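Long-range contact in conserved hypothetical protein (Staphylococcus aureus subsp. aureus, PDB 2AP3), which is of unknown function but belongs to a family of putative cell-wall binding lipoproteins and folds as an elongated, all-helical bundle: residues A[92-96]-A[122-126]. Residue numbers count along the deposited sequence, not the author numbering.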
loop_
_atom_site.group_PDB
_atom_site.type_symbol
_atom_site.label_atom_id
_atom_site.label_comp_id
_atom_site.label_asym_id
_atom_site.label_seq_id
_atom_site.Cartn_x
_atom_site.Cartn_y
_atom_site.Cartn_z
ATOM N N SER A 92 0.202 7.188 -9.443
ATOM C CA SER A 92 1.454 7.718 -8.929
ATOM C C SER A 92 2.646 7.252 -9.780
ATOM O O SER A 92 3.509 8.066 -10.166
ATOM C CB SER A 92 1.600 7.291 -7.459
ATOM O OG SER A 92 2.849 7.665 -6.918
ATOM N N GLU A 93 2.690 5.958 -10.092
ATOM C CA GLU A 93 3.782 5.410 -10.891
ATOM C C GLU A 93 3.782 5.994 -12.302
ATOM O O GLU A 93 4.848 6.285 -12.852
ATOM C CB GLU A 93 3.748 3.880 -10.947
ATOM C CG GLU A 93 5.057 3.286 -11.473
ATOM C CD GLU A 93 4.942 1.843 -11.907
ATOM O OE1 GLU A 93 5.546 1.481 -12.939
ATOM O OE2 GLU A 93 4.254 1.063 -11.226
ATOM N N GLN A 94 2.592 6.170 -12.876
ATOM C CA GLN A 94 2.461 6.784 -14.210
ATOM C C GLN A 94 3.016 8.204 -14.236
ATOM O O GLN A 94 3.657 8.601 -15.214
ATOM C CB GLN A 94 1.003 6.767 -14.688
ATOM C CG GLN A 94 0.555 5.414 -15.237
ATOM C CD GLN A 94 -0.864 5.420 -15.793
ATOM O OE1 GLN A 94 -1.705 4.619 -15.382
ATOM N NE2 GLN A 94 -1.132 6.322 -16.741
ATOM N N ASP A 95 2.762 8.958 -13.167
ATOM C CA ASP A 95 3.253 10.325 -13.041
ATOM C C ASP A 95 4.746 10.355 -12.725
ATOM O O ASP A 95 5.450 11.297 -13.108
ATOM C CB ASP A 95 2.487 11.081 -11.953
ATOM C CG ASP A 95 1.050 11.399 -12.349
ATOM O OD1 ASP A 95 0.684 11.216 -13.529
ATOM O OD2 ASP A 95 0.285 11.839 -11.470
ATOM N N PHE A 96 5.212 9.325 -12.020
ATOM C CA PHE A 96 6.612 9.209 -11.614
ATOM C C PHE A 96 7.553 9.163 -12.807
ATOM O O PHE A 96 8.513 9.934 -12.868
ATOM C CB PHE A 96 6.832 7.971 -10.729
ATOM C CG PHE A 96 8.261 7.479 -10.709
ATOM C CD1 PHE A 96 8.621 6.322 -11.399
ATOM C CD2 PHE A 96 9.246 8.180 -10.015
ATOM C CE1 PHE A 96 9.939 5.867 -11.393
ATOM C CE2 PHE A 96 10.568 7.733 -10.005
ATOM C CZ PHE A 96 10.913 6.579 -10.694
ATOM N N LEU A 122 12.533 4.782 -5.532
ATOM C CA LEU A 122 11.130 5.015 -5.873
ATOM C C LEU A 122 10.599 3.896 -6.774
ATOM O O LEU A 122 9.476 3.415 -6.570
ATOM C CB LEU A 122 10.934 6.405 -6.500
ATOM C CG LEU A 122 11.008 7.571 -5.511
ATOM C CD1 LEU A 122 11.344 8.888 -6.222
ATOM C CD2 LEU A 122 9.713 7.737 -4.722
ATOM N N LYS A 123 11.407 3.451 -7.740
ATOM C CA LYS A 123 11.082 2.253 -8.527
ATOM C C LYS A 123 10.849 1.025 -7.630
ATOM O O LYS A 123 9.889 0.285 -7.824
ATOM C CB LYS A 123 12.177 1.957 -9.575
ATOM C CG LYS A 123 12.096 2.878 -10.773
ATOM C CD LYS A 123 13.437 3.082 -11.468
ATOM C CE LYS A 123 13.318 4.203 -12.485
ATOM N NZ LYS A 123 14.597 4.552 -13.170
ATOM N N GLU A 124 11.702 0.837 -6.627
ATOM C CA GLU A 124 11.552 -0.292 -5.708
ATOM C C GLU A 124 10.251 -0.148 -4.894
ATOM O O GLU A 124 9.591 -1.159 -4.577
ATOM C CB GLU A 124 12.767 -0.416 -4.781
ATOM C CG GLU A 124 12.830 -1.743 -4.031
ATOM C CD GLU A 124 12.423 -2.932 -4.904
ATOM O OE1 GLU A 124 13.145 -3.251 -5.872
ATOM O OE2 GLU A 124 11.368 -3.541 -4.635
ATOM N N LYS A 125 9.883 1.099 -4.573
ATOM C CA LYS A 125 8.637 1.377 -3.837
ATOM C C LYS A 125 7.444 0.820 -4.605
ATOM O O LYS A 125 6.613 0.091 -4.051
ATOM C CB LYS A 125 8.437 2.886 -3.605
ATOM C CG LYS A 125 7.051 3.255 -3.006
ATOM C CD LYS A 125 6.765 4.772 -3.050
ATOM C CE LYS A 125 5.287 5.103 -2.755
ATOM N NZ LYS A 125 5.018 6.582 -2.683
ATOM N N TYR A 126 7.350 1.177 -5.881
ATOM C CA TYR A 126 6.229 0.733 -6.700
ATOM C C TYR A 126 6.185 -0.776 -6.864
ATOM O O TYR A 126 5.109 -1.372 -6.855
ATOM C CB TYR A 126 6.214 1.462 -8.039
ATOM C CG TYR A 126 6.059 2.957 -7.869
ATOM C CD1 TYR A 126 4.998 3.493 -7.134
ATOM C CD2 TYR A 126 6.962 3.843 -8.468
ATOM C CE1 TYR A 126 4.856 4.873 -6.979
ATOM C CE2 TYR A 126 6.816 5.222 -8.328
ATOM C CZ TYR A 126 5.768 5.724 -7.580
ATOM O OH TYR A 126 5.621 7.084 -7.435
#
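The last turn of helix 61-96, residues 92-96, runs nearly antiparallel to residues 122-126 of helix 109-150; the short axes cross at -156° and approach to 11.0 Å. Glu93 CA lies 6.7 Å from Tyr126 CA, and one turn on Phe96 CA is 8.4 Å from Leu122 CA. Tyr126 and Phe96, both pointing toward the opposite helix, fill the gap. The Tyr126 ring takes Glu93 over one face, a CH-pi contact with Glu93 CB 3.9 Å from the centroid. Phe96 CG lies near the plane of that ring, 3.6 Å from Tyr126 CE2, and the two rings pair obliquely, planes at 55°. Phe96 CE2 also packs 3.8 Å from Leu122 CB, and its ring touches the aliphatic chain of Lys123. Tyr126 OH comes within 2.9 Å of Ser92 OG. Ile28 of helix 10-30 and Val188 of helix 157-195 extend the packing. Apolar ring contacts thus hold the antiparallel helices together, while Glu32, outside both segments, satisfies the buried polar ends of Ser92, by a hydrogen bond, and Lys125, by a salt bridge.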